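PDB 6EVU: PrgB from Enterococcus faecalis, which promotes cell aggregation, biofilm formation and conjugation by binding and compacting DNA, this chain being the adhesin domain of the longer cell-wall-anchored protein. Local coordinates for residues Phe193-Ser198 / Ser215-Asn220; Asn58-Gly63 / Ile68-Arg73; Lys108-Thr113 / Ala147-Asp152. All blocks are in the same frame, centred on the assembly; numbering follows the deposited sequence.

Contact 1: residues Phe193-Ser198 / Ser215-Asn220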
loop_
_atom_site.group_PDB
_atom_site.type_symbol
_atom_site.label_atom_id
_atom_site.label_comp_id
_atom_site.label_asym_id
_atom_site.label_seq_id
_atom_site.Cartn_x
_atom_site.Cartn_y
_atom_site.Cartn_z
ATOM N N PHE A 193 -3.234 9.803 14.691
ATOM C CA PHE A 193 -3.813 9.306 13.445
ATOM C C PHE A 193 -3.788 7.792 13.455
ATOM O O PHE A 193 -2.800 7.176 13.884
ATOM C CB PHE A 193 -2.987 9.752 12.240
ATOM C CG PHE A 193 -3.094 11.191 11.901
ATOM C CD1 PHE A 193 -4.125 11.992 12.385
ATOM C CD2 PHE A 193 -2.142 11.767 11.078
ATOM C CE1 PHE A 193 -4.199 13.351 11.997
ATOM C CE2 PHE A 193 -2.236 13.102 10.700
ATOM C CZ PHE A 193 -3.211 13.887 11.150
ATOM N N ALA A 194 -4.849 7.188 12.948
ATOM C CA ALA A 194 -4.869 5.751 12.734
ATOM C C ALA A 194 -5.222 5.469 11.278
ATOM O O ALA A 194 -6.186 6.028 10.730
ATOM C CB ALA A 194 -5.849 5.055 13.697
ATOM N N TYR A 195 -4.479 4.561 10.671
ATOM C CA TYR A 195 -4.720 4.220 9.280
ATOM C C TYR A 195 -4.613 2.720 9.094
ATOM O O TYR A 195 -3.969 2.026 9.886
ATOM C CB TYR A 195 -3.743 4.911 8.329
ATOM C CG TYR A 195 -2.248 4.852 8.679
ATOM C CD1 TYR A 195 -1.674 5.721 9.606
ATOM C CD2 TYR A 195 -1.429 3.944 8.035
ATOM C CE1 TYR A 195 -0.253 5.645 9.886
ATOM C CE2 TYR A 195 -0.055 3.877 8.260
ATOM C CZ TYR A 195 0.517 4.720 9.183
ATOM O OH TYR A 195 1.864 4.651 9.382
ATOM N N ALA A 196 -5.311 2.224 8.076
ATOM C CA ALA A 196 -5.388 0.797 7.834
ATOM C C ALA A 196 -4.189 0.324 7.019
ATOM O O ALA A 196 -3.690 1.022 6.128
ATOM C CB ALA A 196 -6.661 0.464 7.071
ATOM N N LEU A 197 -3.757 -0.899 7.280
ATOM C CA LEU A 197 -2.782 -1.564 6.428
ATOM C C LEU A 197 -3.524 -2.854 6.130
ATOM O O LEU A 197 -3.626 -3.733 7.000
ATOM C CB LEU A 197 -1.445 -1.795 7.126
ATOM C CG LEU A 197 -0.932 -0.458 7.672
ATOM C CD1 LEU A 197 0.050 -0.665 8.774
ATOM C CD2 LEU A 197 -0.379 0.337 6.526
ATOM N N SER A 198 -4.104 -2.940 4.942
ATOM C CA SER A 198 -5.047 -3.991 4.609
ATOM C C SER A 198 -4.590 -4.796 3.409
ATOM O O SER A 198 -3.613 -4.451 2.730
ATOM C CB SER A 198 -6.440 -3.414 4.332
ATOM O OG SER A 198 -6.965 -2.907 5.551
ATOM N N SER A 215 6.560 -1.828 5.994
ATOM C CA SER A 215 7.821 -1.787 6.740
ATOM C C SER A 215 8.239 -0.332 6.917
ATOM O O SER A 215 7.600 0.584 6.378
ATOM C CB SER A 215 8.918 -2.574 6.017
ATOM O OG SER A 215 9.207 -1.891 4.807
ATOM N N ASP A 216 9.370 -0.136 7.621
ATOM C CA ASP A 216 10.043 1.158 7.708
ATOM C C ASP A 216 9.067 2.269 8.099
ATOM O O ASP A 216 8.995 3.338 7.487
ATOM C CB ASP A 216 10.765 1.480 6.411
ATOM C CG ASP A 216 11.695 0.368 6.004
ATOM O OD1 ASP A 216 12.644 0.126 6.765
ATOM O OD2 ASP A 216 11.431 -0.290 4.971
ATOM N N PHE A 217 8.355 2.019 9.190
ATOM C CA PHE A 217 7.450 3.045 9.675
ATOM C C PHE A 217 8.279 4.259 10.073
ATOM O O PHE A 217 9.332 4.119 10.696
ATOM C CB PHE A 217 6.603 2.479 10.820
ATOM C CG PHE A 217 5.468 1.632 10.293
ATOM C CD1 PHE A 217 5.692 0.324 9.876
ATOM C CD2 PHE A 217 4.232 2.218 10.026
ATOM C CE1 PHE A 217 4.658 -0.421 9.275
ATOM C CE2 PHE A 217 3.161 1.479 9.450
ATOM C CZ PHE A 217 3.373 0.159 9.086
ATOM N N GLY A 218 7.891 5.432 9.574
ATOM C CA GLY A 218 8.686 6.624 9.759
ATOM C C GLY A 218 8.634 7.129 11.189
ATOM O O GLY A 218 8.032 6.535 12.104
ATOM N N ALA A 219 9.322 8.250 11.388
ATOM C CA ALA A 219 9.356 8.861 12.723
ATOM C C ALA A 219 7.930 9.041 13.220
ATOM O O ALA A 219 7.052 9.333 12.422
ATOM C CB ALA A 219 10.068 10.216 12.669
ATOM N N ASN A 220 7.694 8.809 14.520
ATOM C CA ASN A 220 6.356 9.001 15.105
ATOM C C ASN A 220 5.276 8.082 14.521
ATOM O O ASN A 220 4.085 8.281 14.831
ATOM C CB ASN A 220 5.883 10.456 14.949
ATOM C CG ASN A 220 6.995 11.462 15.228
ATOM O OD1 ASN A 220 7.617 11.432 16.272
ATOM N ND2 ASN A 220 7.276 12.316 14.252
#
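The ring of F217 is touched at its edge, near its own plane, by two side chains of strand 193-197: the phenol oxygen of Y195 and one methyl of L197. Y195 OH lies 3.4 Å from F217 CE2 and almost as close to F217 CD2, while L197 CD1 reaches F217 CZ at 3.4 Å, so neighbouring atoms of one rim are occupied. The Y195 ring meets F217 obliquely, its CE2 standing 4.2 Å from F217 CE2; the tyrosine runs alongside the phenylalanine, pointing the other way, and L197 comes to meet the ring head-on from the strand. With CG opposite the carbonyl carbon (chi1 -79°), F217 turns its ring out of the loop toward the strand. The L197 methyl and the Y195 ring give this contact its apolar packing. The Y195 hydroxyl hydrogen-bonds N221 OD1, just beyond the loop. F282 of strand 280-287 meets the Y195 ring with planes at about 25°. Strand 193-197 is an outer strand of a three-stranded antiparallel sheet, paired to strand 272-276; the loop carrying F217 links strand 211-215 of the large sheet to strand 221-225, whose F223 touches both L197 and F217.

Contact 2: residues Asn58-Gly63 / Ile68-Arg73. With PO4 (phosphate ion), chain B.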
loop_
_atom_site.group_PDB
_atom_site.type_symbol
_atom_site.label_atom_id
_atom_site.label_comp_id
_atom_site.label_asym_id
_atom_site.label_seq_id
_atom_site.Cartn_x
_atom_site.Cartn_y
_atom_site.Cartn_z
ATOM N N ASN A 58 -0.622 0.800 -21.848
ATOM C CA ASN A 58 -1.669 -0.176 -22.087
ATOM C C ASN A 58 -1.216 -1.361 -22.941
ATOM O O ASN A 58 -1.988 -2.312 -23.101
ATOM C CB ASN A 58 -2.883 0.515 -22.723
ATOM C CG ASN A 58 -3.704 1.232 -21.694
ATOM O OD1 ASN A 58 -3.803 0.778 -20.560
ATOM N ND2 ASN A 58 -4.299 2.357 -22.071
ATOM N N LYS A 59 0.005 -1.349 -23.467
ATOM C CA LYS A 59 0.447 -2.442 -24.317
ATOM C C LYS A 59 0.888 -3.635 -23.496
ATOM O O LYS A 59 1.635 -3.503 -22.518
ATOM C CB LYS A 59 1.599 -1.979 -25.166
ATOM C CG LYS A 59 1.121 -1.040 -26.225
ATOM C CD LYS A 59 2.286 -0.536 -27.005
ATOM C CE LYS A 59 1.877 0.157 -28.271
ATOM N NZ LYS A 59 3.190 0.451 -28.902
ATOM N N VAL A 60 0.455 -4.817 -23.916
ATOM C CA VAL A 60 0.933 -6.036 -23.304
ATOM C C VAL A 60 1.463 -6.958 -24.406
ATOM O O VAL A 60 1.357 -6.687 -25.595
ATOM C CB VAL A 60 -0.165 -6.732 -22.466
ATOM C CG1 VAL A 60 -0.677 -5.799 -21.353
ATOM C CG2 VAL A 60 -1.291 -7.114 -23.380
ATOM N N ASN A 61 1.997 -8.089 -23.980
ATOM C CA ASN A 61 2.503 -9.073 -24.920
ATOM C C ASN A 61 1.393 -10.006 -25.399
ATOM O O ASN A 61 0.405 -10.244 -24.696
ATOM C CB ASN A 61 3.599 -9.873 -24.258
ATOM C CG ASN A 61 4.923 -9.124 -24.238
ATOM O OD1 ASN A 61 5.433 -8.807 -23.183
ATOM N ND2 ASN A 61 5.420 -8.783 -25.430
ATOM N N ALA A 62 1.583 -10.546 -26.594
ATOM C CA ALA A 62 0.616 -11.479 -27.189
ATOM C C ALA A 62 0.311 -12.652 -26.256
ATOM O O ALA A 62 1.216 -13.316 -25.740
ATOM C CB ALA A 62 1.140 -12.000 -28.510
ATOM N N GLY A 63 -0.979 -12.902 -26.032
ATOM C CA GLY A 63 -1.383 -13.939 -25.116
ATOM C C GLY A 63 -1.592 -13.468 -23.694
ATOM O O GLY A 63 -2.201 -14.198 -22.904
ATOM N N ILE A 68 -4.767 -4.695 -14.983
ATOM C CA ILE A 68 -3.817 -3.635 -14.626
ATOM C C ILE A 68 -2.514 -4.194 -14.092
ATOM O O ILE A 68 -1.439 -3.582 -14.271
ATOM C CB ILE A 68 -4.484 -2.641 -13.632
ATOM C CG1 ILE A 68 -3.606 -1.382 -13.537
ATOM C CG2 ILE A 68 -4.793 -3.319 -12.241
ATOM C CD1 ILE A 68 -4.354 -0.203 -12.966
ATOM N N PHE A 69 -2.555 -5.336 -13.380
ATOM C CA PHE A 69 -1.312 -5.856 -12.827
ATOM C C PHE A 69 -0.398 -6.321 -13.944
ATOM O O PHE A 69 0.825 -6.171 -13.854
ATOM C CB PHE A 69 -1.612 -6.984 -11.825
ATOM C CG PHE A 69 -2.551 -6.562 -10.708
ATOM C CD1 PHE A 69 -2.090 -5.763 -9.682
ATOM C CD2 PHE A 69 -3.884 -6.969 -10.713
ATOM C CE1 PHE A 69 -2.915 -5.339 -8.691
ATOM C CE2 PHE A 69 -4.755 -6.563 -9.690
ATOM C CZ PHE A 69 -4.251 -5.742 -8.672
ATOM N N THR A 70 -0.974 -6.970 -14.962
ATOM C CA THR A 70 -0.165 -7.435 -16.078
ATOM C C THR A 70 0.448 -6.241 -16.795
ATOM O O THR A 70 1.632 -6.273 -17.138
ATOM C CB THR A 70 -1.015 -8.297 -17.007
ATOM O OG1 THR A 70 -1.397 -9.502 -16.309
ATOM C CG2 THR A 70 -0.201 -8.711 -18.258
ATOM N N LYS A 71 -0.333 -5.177 -17.003
ATOM C CA LYS A 71 0.203 -3.956 -17.597
ATOM C C LYS A 71 1.347 -3.366 -16.774
ATOM O O LYS A 71 2.309 -2.809 -17.345
ATOM C CB LYS A 71 -0.914 -2.924 -17.781
ATOM C CG LYS A 71 -1.909 -3.361 -18.864
ATOM C CD LYS A 71 -3.065 -2.346 -18.952
ATOM C CE LYS A 71 -4.088 -2.769 -20.027
ATOM N NZ LYS A 71 -5.117 -1.661 -20.121
ATOM N N LEU A 72 1.240 -3.438 -15.461
ATOM C CA LEU A 72 2.276 -2.940 -14.577
ATOM C C LEU A 72 3.583 -3.708 -14.649
ATOM O O LEU A 72 4.632 -3.135 -14.502
ATOM C CB LEU A 72 1.787 -2.886 -13.138
ATOM C CG LEU A 72 0.853 -1.733 -12.833
ATOM C CD1 LEU A 72 0.133 -1.960 -11.527
ATOM C CD2 LEU A 72 1.613 -0.423 -12.814
ATOM N N ARG A 73 3.508 -5.018 -14.852
ATOM C CA ARG A 73 4.704 -5.843 -14.842
ATOM C C ARG A 73 5.524 -5.884 -16.128
ATOM O O ARG A 73 5.686 -6.906 -16.746
ATOM C CB ARG A 73 4.355 -7.263 -14.399
ATOM C CG ARG A 73 3.855 -7.362 -12.979
ATOM C CD ARG A 73 3.720 -8.798 -12.525
ATOM N NE ARG A 73 2.909 -9.528 -13.470
ATOM C CZ ARG A 73 1.604 -9.695 -13.362
ATOM N NH1 ARG A 73 0.948 -9.238 -12.323
ATOM N NH2 ARG A 73 0.964 -10.344 -14.295
HETATM P P PO4 B . 5.296 -12.365 -14.566
HETATM O O1 PO4 B . 4.305 -13.203 -13.779
HETATM O O2 PO4 B . 6.486 -12.076 -13.653
HETATM O O3 PO4 B . 5.787 -13.180 -15.751
HETATM O O4 PO4 B . 4.747 -11.091 -15.143
#
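A connection between two short helices, 54-57 and 68-72, folds back along the second of them at the protein surface, and N58 and V60 of this loop meet T70 and K71 of the helix. K71 NZ donates a hydrogen bond to N58 OD1 over 2.8 Å. The ammonium approaches from above the amide plane, 52° out of it, with a C=O...N angle of 120°, and therefore misses the in-plane lone pairs. Reaching this oxygen takes the full length of the lysine: beyond CG the chain is extended, and its CD passes 3.6 Å from N58 OD1. Nearer the helix, V60 CG1 packs on K71 CG at 3.7 Å, with T70 CG2 more distant at 4.3 Å. The same lysine thus offers its aliphatic root to V60 and its charged end to N58. K66 NZ bonds to N58 O within the loop, whereas K74 NZ ties loop to helix by bonding both K59 O and K71 O. At the end of the helix, R73 bends at chi3 (-53°), and its NE donates to O4 of a phosphate ion at 2.9 Å; the phosphate, probably from the crystallisation liquor, is also bonded by V296 N. One guanidinium face lies over F69 O and T70 CA. This is a surface loop between two short helices, pinned to the second by the K71-N58 bond and peripheral to the β-sheets of the adhesin domain.

Contact 3: residues Lys108-Thr113 / Ala147-Asp152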
loop_
_atom_site.group_PDB
_atom_site.type_symbol
_atom_site.label_atom_id
_atom_site.label_comp_id
_atom_site.label_asym_id
_atom_site.label_seq_id
_atom_site.Cartn_x
_atom_site.Cartn_y
_atom_site.Cartn_z
ATOM N N LYS A 108 13.929 10.233 -6.679
ATOM C CA LYS A 108 13.063 11.210 -7.340
ATOM C C LYS A 108 11.641 11.047 -6.788
ATOM O O LYS A 108 10.801 10.381 -7.414
ATOM C CB LYS A 108 13.098 11.001 -8.850
ATOM C CG LYS A 108 14.510 11.277 -9.420
ATOM C CD LYS A 108 14.722 10.703 -10.786
ATOM C CE LYS A 108 16.217 10.908 -11.192
ATOM N NZ LYS A 108 16.665 9.989 -12.337
ATOM N N PRO A 109 11.351 11.634 -5.618
ATOM C CA PRO A 109 10.013 11.508 -5.018
ATOM C C PRO A 109 8.975 12.209 -5.878
ATOM O O PRO A 109 9.251 13.239 -6.487
ATOM C CB PRO A 109 10.149 12.184 -3.645
ATOM C CG PRO A 109 11.438 12.979 -3.728
ATOM C CD PRO A 109 12.309 12.387 -4.777
ATOM N N VAL A 110 7.801 11.587 -5.988
ATOM C CA VAL A 110 6.726 12.087 -6.840
ATOM C C VAL A 110 5.611 12.550 -5.923
ATOM O O VAL A 110 5.123 11.786 -5.070
ATOM C CB VAL A 110 6.247 10.986 -7.793
ATOM C CG1 VAL A 110 4.999 11.464 -8.522
ATOM C CG2 VAL A 110 7.433 10.645 -8.722
ATOM N N THR A 111 5.210 13.805 -6.053
ATOM C CA THR A 111 4.148 14.329 -5.177
ATOM C C THR A 111 2.844 14.342 -5.960
ATOM O O THR A 111 2.739 15.046 -6.972
ATOM C CB THR A 111 4.494 15.740 -4.681
ATOM O OG1 THR A 111 5.762 15.728 -3.977
ATOM C CG2 THR A 111 3.384 16.342 -3.794
ATOM N N VAL A 112 1.841 13.585 -5.467
ATOM C CA VAL A 112 0.488 13.563 -6.029
ATOM C C VAL A 112 -0.403 14.410 -5.127
ATOM O O VAL A 112 -0.593 14.089 -3.956
ATOM C CB VAL A 112 -0.035 12.114 -6.100
ATOM C CG1 VAL A 112 -1.495 12.070 -6.655
ATOM C CG2 VAL A 112 0.939 11.198 -6.858
ATOM N N THR A 113 -0.986 15.472 -5.660
ATOM C CA THR A 113 -1.849 16.341 -4.868
ATOM C C THR A 113 -3.315 16.066 -5.191
ATOM O O THR A 113 -3.708 16.049 -6.354
ATOM C CB THR A 113 -1.508 17.800 -5.157
ATOM O OG1 THR A 113 -0.134 18.042 -4.793
ATOM C CG2 THR A 113 -2.402 18.722 -4.355
ATOM N N ALA A 147 3.764 3.323 -11.804
ATOM C CA ALA A 147 2.684 3.649 -10.896
ATOM C C ALA A 147 1.508 4.130 -11.705
ATOM O O ALA A 147 1.659 4.859 -12.695
ATOM C CB ALA A 147 3.088 4.727 -9.894
ATOM N N VAL A 148 0.314 3.771 -11.248
ATOM C CA VAL A 148 -0.884 4.431 -11.715
ATOM C C VAL A 148 -1.531 5.001 -10.468
ATOM O O VAL A 148 -1.880 4.247 -9.547
ATOM C CB VAL A 148 -1.832 3.510 -12.482
ATOM C CG1 VAL A 148 -3.018 4.298 -12.950
ATOM C CG2 VAL A 148 -1.132 2.922 -13.758
ATOM N N PHE A 149 -1.697 6.322 -10.450
ATOM C CA PHE A 149 -2.308 7.029 -9.316
ATOM C C PHE A 149 -3.751 7.314 -9.658
ATOM O O PHE A 149 -4.045 7.932 -10.682
ATOM C CB PHE A 149 -1.571 8.311 -8.995
ATOM C CG PHE A 149 -0.114 8.072 -8.683
ATOM C CD1 PHE A 149 0.221 7.241 -7.611
ATOM C CD2 PHE A 149 0.925 8.653 -9.449
ATOM C CE1 PHE A 149 1.573 6.982 -7.276
ATOM C CE2 PHE A 149 2.265 8.395 -9.080
ATOM C CZ PHE A 149 2.595 7.581 -7.999
ATOM N N SER A 150 -4.650 6.899 -8.779
ATOM C CA SER A 150 -6.083 7.054 -9.024
ATOM C C SER A 150 -6.587 8.437 -8.642
ATOM O O SER A 150 -6.161 9.024 -7.647
ATOM C CB SER A 150 -6.838 5.978 -8.238
ATOM O OG SER A 150 -8.248 6.248 -8.272
ATOM N N ASN A 151 -7.538 8.966 -9.422
ATOM C CA ASN A 151 -8.203 10.200 -9.030
ATOM C C ASN A 151 -9.028 10.029 -7.750
ATOM O O ASN A 151 -9.447 11.037 -7.189
ATOM C CB ASN A 151 -9.091 10.717 -10.207
ATOM C CG ASN A 151 -8.310 11.645 -11.167
ATOM O OD1 ASN A 151 -7.656 12.603 -10.743
ATOM N ND2 ASN A 151 -8.388 11.358 -12.461
ATOM N N ASP A 152 -9.303 8.780 -7.326
ATOM C CA ASP A 152 -9.923 8.482 -6.041
ATOM C C ASP A 152 -8.804 8.249 -5.019
ATOM O O ASP A 152 -8.091 7.242 -5.122
ATOM C CB ASP A 152 -10.819 7.240 -6.182
ATOM C CG ASP A 152 -11.638 6.927 -4.936
ATOM O OD1 ASP A 152 -11.242 7.323 -3.833
ATOM O OD2 ASP A 152 -12.695 6.242 -5.045
#
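V112 lays a methyl over the face of the F149 ring inside the β-sandwich core of the domain, a fold consistent with the antigen I/II (GbpC-type) family; strand 110-115 belongs to the larger antiparallel sheet and strand 145-150 to the smaller one. The methyl, CG2 of V112, makes a CH-pi contact with the ring, 3.7 Å from its centroid and only 14° off the ring normal. V110, two residues earlier on the same side of the strand, adds its CG1 methyl obliquely, 4.1 Å from F149 CE2. These three buried residues form the direct contact, and with no backbone pairing between the segments it is sheet-to-sheet packing of side chains. The valine methyl is set over the ring by its torsion: V112 holds CG1 anti to the backbone N (chi1 178°), which turns CG2 to the position beside that N. Around this core, I43 of strand 42-47 touches both V112 and F149, I46 touches V110, and V102 and L104 of strand 99-104 lie against F149 and V110 respectively. The ring of Y133, from strand 124-137, meets F149 with planes about 35° apart. Backbone bonds fix the valines in their sheet, V110 pairing with Y133 and V112 with F131. Where strand 145-150 ends, N151 is anchored by its side chain: OD1 accepts from I43 N, and ND2 bonds N97 O and Y100 OH. The chain turns here through an ST turn, in which D152 N gives its hydrogen to S150 OG over 2.9 Å at an N-H...O angle of 152°.

How the contacts relate
Contacts 2, 3 and 1 follow one another in that order along the chain, all within the glucan-binding protein C region. Contacts 1 and 2 sit on opposite sides of the chain's centre, their centres about 31 Å apart. Contact 3 lies about 19 Å from contact 1 and about 20 Å from contact 2, centre to centre; its nearest atoms come within about 4 Å of contact 2 without touching. Contact 3 joins the two main sheets of the adhesin domain. Contact 1 joins the larger sheet, through the loop after strand 211-215, to the three-stranded sheet. Contact 2 lies at the surface, its helix 68-72 resting on strands 157-160 and 299-302 of the smaller sheet.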